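Local coordinates for hypothetical protein AQ_1575 (PDB 1LFP), which is a probable transcriptional regulator of the TACO1 family, thought to bind DNA, at residues S111-V116 with E226-V231. Sequence-based numbering, arbitrary orientation.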
loop_
_atom_site.group_PDB
_atom_site.type_symbol
_atom_site.label_atom_id
_atom_site.label_comp_id
_atom_site.label_asym_id
_atom_site.label_seq_id
_atom_site.Cartn_x
_atom_site.Cartn_y
_atom_site.Cartn_z
ATOM N N SER A 111 -17.916 8.904 2.253
ATOM C CA SER A 111 -19.056 8.248 2.852
ATOM C C SER A 111 -18.849 6.724 2.917
ATOM O O SER A 111 -19.174 6.084 3.905
ATOM C CB SER A 111 -20.317 8.621 2.082
ATOM O OG SER A 111 -21.446 7.917 2.564
ATOM N N GLU A 112 -18.278 6.138 1.881
ATOM C CA GLU A 112 -18.054 4.694 1.918
ATOM C C GLU A 112 -17.108 4.366 3.073
ATOM O O GLU A 112 -17.301 3.387 3.817
ATOM C CB GLU A 112 -17.403 4.225 0.614
ATOM C CG GLU A 112 -18.096 4.684 -0.664
ATOM C CD GLU A 112 -17.275 4.384 -1.918
ATOM O OE1 GLU A 112 -16.820 3.243 -2.073
ATOM O OE2 GLU A 112 -17.097 5.291 -2.759
ATOM N N VAL A 113 -16.094 5.199 3.237
ATOM C CA VAL A 113 -15.088 4.949 4.273
ATOM C C VAL A 113 -15.670 5.176 5.651
ATOM O O VAL A 113 -15.469 4.353 6.561
ATOM C CB VAL A 113 -13.844 5.805 4.033
ATOM C CG1 VAL A 113 -12.934 5.739 5.242
ATOM C CG2 VAL A 113 -13.098 5.294 2.805
ATOM N N ARG A 114 -16.446 6.249 5.794
ATOM C CA ARG A 114 -17.089 6.543 7.050
ATOM C C ARG A 114 -17.977 5.366 7.413
ATOM O O ARG A 114 -17.921 4.920 8.531
ATOM C CB ARG A 114 -17.937 7.816 6.979
ATOM C CG ARG A 114 -18.440 8.286 8.360
ATOM C CD ARG A 114 -19.151 9.644 8.280
ATOM N NE ARG A 114 -18.293 10.695 7.720
ATOM C CZ ARG A 114 -17.344 11.347 8.394
ATOM N NH1 ARG A 114 -17.113 11.075 9.677
ATOM N NH2 ARG A 114 -16.612 12.271 7.776
ATOM N N HIS A 115 -18.760 4.846 6.448
ATOM C CA HIS A 115 -19.648 3.729 6.736
ATOM C C HIS A 115 -18.842 2.553 7.212
ATOM O O HIS A 115 -19.220 1.912 8.186
ATOM C CB HIS A 115 -20.471 3.286 5.506
ATOM C CG HIS A 115 -21.656 4.163 5.201
ATOM N ND1 HIS A 115 -21.529 5.461 4.763
ATOM C CD2 HIS A 115 -22.987 3.930 5.292
ATOM C CE1 HIS A 115 -22.729 5.994 4.597
ATOM N NE2 HIS A 115 -23.633 5.084 4.913
ATOM N N VAL A 116 -17.745 2.243 6.517
ATOM C CA VAL A 116 -16.934 1.096 6.945
ATOM C C VAL A 116 -16.447 1.264 8.379
ATOM O O VAL A 116 -16.490 0.324 9.185
ATOM C CB VAL A 116 -15.689 0.905 6.050
ATOM C CG1 VAL A 116 -14.854 -0.261 6.565
ATOM C CG2 VAL A 116 -16.125 0.688 4.591
ATOM N N GLU A 226 -9.960 -2.364 2.645
ATOM C CA GLU A 226 -9.206 -2.908 1.522
ATOM C C GLU A 226 -10.139 -3.319 0.381
ATOM O O GLU A 226 -9.754 -3.299 -0.796
ATOM C CB GLU A 226 -8.391 -4.124 1.995
ATOM C CG GLU A 226 -7.413 -4.652 0.960
ATOM C CD GLU A 226 -6.314 -3.654 0.660
ATOM O OE1 GLU A 226 -5.485 -3.402 1.565
ATOM O OE2 GLU A 226 -6.287 -3.120 -0.472
ATOM N N GLU A 227 -11.375 -3.671 0.714
ATOM C CA GLU A 227 -12.317 -4.100 -0.307
ATOM C C GLU A 227 -12.916 -2.981 -1.140
ATOM O O GLU A 227 -13.736 -3.235 -2.025
ATOM C CB GLU A 227 -13.428 -4.948 0.318
ATOM C CG GLU A 227 -12.926 -6.312 0.786
ATOM C CD GLU A 227 -12.297 -7.119 -0.341
ATOM O OE1 GLU A 227 -13.021 -7.471 -1.301
ATOM O OE2 GLU A 227 -11.079 -7.398 -0.272
ATOM N N LEU A 228 -12.517 -1.745 -0.857
ATOM C CA LEU A 228 -13.010 -0.618 -1.618
ATOM C C LEU A 228 -12.046 -0.388 -2.767
ATOM O O LEU A 228 -10.806 -0.358 -2.590
ATOM C CB LEU A 228 -13.097 0.646 -0.742
ATOM C CG LEU A 228 -13.971 0.533 0.507
ATOM C CD1 LEU A 228 -13.957 1.856 1.267
ATOM C CD2 LEU A 228 -15.387 0.145 0.119
ATOM N N ASP A 229 -12.625 -0.264 -3.955
ATOM C CA ASP A 229 -11.880 -0.021 -5.173
ATOM C C ASP A 229 -11.101 1.272 -5.030
ATOM O O ASP A 229 -10.025 1.425 -5.575
ATOM C CB ASP A 229 -12.837 0.133 -6.359
ATOM C CG ASP A 229 -13.224 -1.192 -6.980
ATOM O OD1 ASP A 229 -14.216 -1.207 -7.739
ATOM O OD2 ASP A 229 -12.541 -2.209 -6.715
ATOM N N ASP A 230 -11.669 2.217 -4.302
ATOM C CA ASP A 230 -10.995 3.515 -4.134
ATOM C C ASP A 230 -9.787 3.419 -3.204
ATOM O O ASP A 230 -8.960 4.322 -3.163
ATOM C CB ASP A 230 -11.958 4.563 -3.549
ATOM C CG ASP A 230 -13.102 4.939 -4.496
ATOM O OD1 ASP A 230 -12.940 4.849 -5.727
ATOM O OD2 ASP A 230 -14.172 5.364 -3.996
ATOM N N VAL A 231 -9.674 2.341 -2.430
ATOM C CA VAL A 231 -8.553 2.269 -1.501
ATOM C C VAL A 231 -7.298 1.597 -2.073
ATOM O O VAL A 231 -7.389 0.509 -2.629
ATOM C CB VAL A 231 -8.965 1.509 -0.171
ATOM C CG1 VAL A 231 -7.794 1.465 0.774
ATOM C CG2 VAL A 231 -10.177 2.215 0.493
#
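L228 meets V113 and V116, and D230 meets E112, in a small helix-to-loop contact with an apolar half and a charged half. Helix 212-226 is the crossover of a beta-alpha-beta unit between the parallel strands 207-208 and 231-239 of the mixed sheet; the loop 226-231 leads from it into the second strand through a type I turn from L228 to V231, and helix 106-119 packs against helix 212-226. Leucine suits the head of this turn because its branched end lies against helix 106-119, CD1 3.9 Å from V113 CG2 and 4.1 Å from V116 CG2. The short, beta-branched valines each present a CG2 methyl; V116 and L228 approach tip to tip, whereas V113 crosses L228 at a slant and also touches L225. Glutamate, extended beyond CG (chi2 170°), is long enough to run past L228 in the opposite direction and reach R108. The shorter aspartate suits the turn, where D230 OD2 meets R108 and T109 OG1. The two carboxylates would probably repel each other if both are ionised, and R108, whose NH1 forms salt bridges with both, is likely to offset this. An alanine at E112 would probably cost R108 one of its two acidic mates and open a gap beside L228 CD2. The acidic side chains cross at about a right angle, with E112 OE2 3.2 Å from D230 OD2, both acceptors.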